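Local coordinates for minor capsid protein (Cafeteriavirus-dependent mavirus, PDB 6G42) that forms the pentons of the virophage capsid, five copies of a single jelly-roll protein probably closing each fivefold vertex of the shell, at residues I77-T82 and N152-M157. Residues are numbered along the deposited sequence; the frame is centred on the assembly and turned at random.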
loop_
_atom_site.group_PDB
_atom_site.type_symbol
_atom_site.label_atom_id
_atom_site.label_comp_id
_atom_site.label_asym_id
_atom_site.label_seq_id
_atom_site.Cartn_x
_atom_site.Cartn_y
_atom_site.Cartn_z
ATOM N N ILE C 77 -14.271 23.405 -33.539
ATOM C CA ILE C 77 -15.072 24.429 -32.857
ATOM C C ILE C 77 -16.497 24.420 -33.391
ATOM O O ILE C 77 -16.715 24.461 -34.602
ATOM C CB ILE C 77 -14.454 25.832 -32.993
ATOM C CG1 ILE C 77 -12.967 25.755 -32.633
ATOM C CG2 ILE C 77 -15.200 26.828 -32.107
ATOM C CD1 ILE C 77 -12.266 27.076 -32.451
ATOM N N PHE C 78 -17.451 24.379 -32.460
ATOM C CA PHE C 78 -18.877 24.252 -32.751
ATOM C C PHE C 78 -19.591 25.494 -32.233
ATOM O O PHE C 78 -19.551 25.782 -31.035
ATOM C CB PHE C 78 -19.424 23.001 -32.059
ATOM C CG PHE C 78 -20.848 22.668 -32.414
ATOM C CD1 PHE C 78 -21.143 21.979 -33.583
ATOM C CD2 PHE C 78 -21.894 23.017 -31.562
ATOM C CE1 PHE C 78 -22.455 21.659 -33.905
ATOM C CE2 PHE C 78 -23.208 22.699 -31.879
ATOM C CZ PHE C 78 -23.489 22.018 -33.051
ATOM N N ASN C 79 -20.226 26.230 -33.142
ATOM C CA ASN C 79 -20.980 27.434 -32.792
ATOM C C ASN C 79 -22.379 27.031 -32.328
ATOM O O ASN C 79 -23.011 26.171 -32.942
ATOM C CB ASN C 79 -21.071 28.371 -34.003
ATOM C CG ASN C 79 -21.502 29.791 -33.638
ATOM O OD1 ASN C 79 -21.618 30.152 -32.464
ATOM N ND2 ASN C 79 -21.734 30.609 -34.659
ATOM N N ARG C 80 -22.850 27.649 -31.247
ATOM C CA ARG C 80 -24.189 27.370 -30.712
ATOM C C ARG C 80 -25.285 28.058 -31.516
ATOM O O ARG C 80 -26.278 27.420 -31.873
ATOM C CB ARG C 80 -24.303 27.798 -29.250
ATOM C CG ARG C 80 -23.765 26.784 -28.255
ATOM C CD ARG C 80 -23.701 27.417 -26.882
ATOM N NE ARG C 80 -23.720 26.470 -25.772
ATOM C CZ ARG C 80 -23.717 26.825 -24.486
ATOM N NH1 ARG C 80 -23.691 28.109 -24.132
ATOM N NH2 ARG C 80 -23.739 25.895 -23.540
ATOM N N SER C 81 -25.101 29.352 -31.787
ATOM C CA SER C 81 -26.103 30.175 -32.483
ATOM C C SER C 81 -26.507 29.591 -33.842
ATOM O O SER C 81 -27.686 29.312 -34.065
ATOM C CB SER C 81 -25.613 31.622 -32.634
ATOM O OG SER C 81 -24.257 31.674 -33.037
ATOM N N THR C 82 -25.531 29.391 -34.728
ATOM C CA THR C 82 -25.780 28.735 -36.027
ATOM C C THR C 82 -26.017 27.218 -35.878
ATOM O O THR C 82 -26.681 26.607 -36.721
ATOM C CB THR C 82 -24.642 28.982 -37.049
ATOM O OG1 THR C 82 -23.416 28.419 -36.572
ATOM C CG2 THR C 82 -24.449 30.473 -37.308
ATOM N N ASN C 152 -20.472 30.754 -23.644
ATOM C CA ASN C 152 -21.814 31.100 -24.132
ATOM C C ASN C 152 -21.920 30.931 -25.651
ATOM O O ASN C 152 -22.930 30.437 -26.153
ATOM C CB ASN C 152 -22.188 32.537 -23.741
ATOM C CG ASN C 152 -22.409 32.702 -22.241
ATOM O OD1 ASN C 152 -23.110 31.905 -21.615
ATOM N ND2 ASN C 152 -21.820 33.744 -21.660
ATOM N N GLY C 153 -20.872 31.340 -26.365
ATOM C CA GLY C 153 -20.844 31.276 -27.827
ATOM C C GLY C 153 -20.575 29.899 -28.412
ATOM O O GLY C 153 -21.377 29.382 -29.189
ATOM N N HIS C 154 -19.442 29.313 -28.032
ATOM C CA HIS C 154 -18.890 28.134 -28.715
ATOM C C HIS C 154 -18.550 26.967 -27.786
ATOM O O HIS C 154 -18.559 27.098 -26.560
ATOM C CB HIS C 154 -17.626 28.534 -29.486
ATOM C CG HIS C 154 -17.802 29.733 -30.366
ATOM N ND1 HIS C 154 -17.639 31.025 -29.911
ATOM C CD2 HIS C 154 -18.128 29.835 -31.675
ATOM C CE1 HIS C 154 -17.852 31.870 -30.904
ATOM N NE2 HIS C 154 -18.150 31.173 -31.986
ATOM N N PHE C 155 -18.257 25.828 -28.409
ATOM C CA PHE C 155 -17.713 24.645 -27.741
ATOM C C PHE C 155 -16.375 24.253 -28.363
ATOM O O PHE C 155 -16.048 24.676 -29.473
ATOM C CB PHE C 155 -18.658 23.455 -27.908
ATOM C CG PHE C 155 -19.808 23.431 -26.946
ATOM C CD1 PHE C 155 -19.589 23.456 -25.570
ATOM C CD2 PHE C 155 -21.118 23.320 -27.412
ATOM C CE1 PHE C 155 -20.653 23.410 -24.681
ATOM C CE2 PHE C 155 -22.185 23.268 -26.529
ATOM C CZ PHE C 155 -21.952 23.314 -25.162
ATOM N N ILE C 156 -15.618 23.432 -27.637
ATOM C CA ILE C 156 -14.440 22.742 -28.171
ATOM C C ILE C 156 -14.855 21.305 -28.490
ATOM O O ILE C 156 -15.533 20.661 -27.688
ATOM C CB ILE C 156 -13.269 22.731 -27.164
ATOM C CG1 ILE C 156 -12.813 24.163 -26.854
ATOM C CG2 ILE C 156 -12.089 21.923 -27.706
ATOM C CD1 ILE C 156 -11.959 24.288 -25.607
ATOM N N MET C 157 -14.430 20.815 -29.656
ATOM C CA MET C 157 -14.736 19.457 -30.129
ATOM C C MET C 157 -13.495 18.580 -30.062
ATOM O O MET C 157 -12.412 19.022 -30.429
ATOM C CB MET C 157 -15.197 19.480 -31.587
ATOM C CG MET C 157 -16.511 20.193 -31.852
ATOM S SD MET C 157 -16.707 20.577 -33.603
ATOM C CE MET C 157 -16.714 18.949 -34.349
#
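Phe78 and Phe155 are paired across two antiparallel strands as a hydrogen-bonded pair, a compact example of how two strands distant in sequence are joined through backbone and side chains together. The strands, 74-79 and 154-158, are neighbours in an antiparallel sheet far from the centre of the chain, apart from the strands at its two termini. Phe155 N donates to Phe78 O at 2.9 Å, whereas the return bond from Phe78 N to Phe155 O is weak at 3.3 Å. On the face carrying both phenylalanines, Phe78 CD2 comes to the rim of the Phe155 ring near its plane, 4.2 Å from CD2 of Phe155, and Met157 SD lies 4.0 Å from Phe78 CB.

Strand 74-79 ends at Asn79, but one more backbone hydrogen bond reaches the last residue of helix 148-153: Arg80 N donates to Gly153 O at 3.1 Å. The arginine side chain, extended from CG to NE, runs back beside the Phe155 ring, its guanidinium plane turned 85° from the ring and NH2 3.5 Å from CZ of Phe155. On the opposite face of the sheet, Ile77 CG2, anti to its backbone N, packs against CB of His154 at 4.0 Å.

Neighbouring strands flank both. Strand 84-90 pairs with Ile77 through Met86 and Gly87, and Val181 and Ile156 share a backbone hydrogen bond, while Leu180 touches both phenylalanines. At the outer end the guanidinium also forms a hydrogen bond: Arg80 NH1 donates to Asn152 O at 3.2 Å, the acceptor near the guanidinium plane but the donor standing 38° above the plane of the carbonyl.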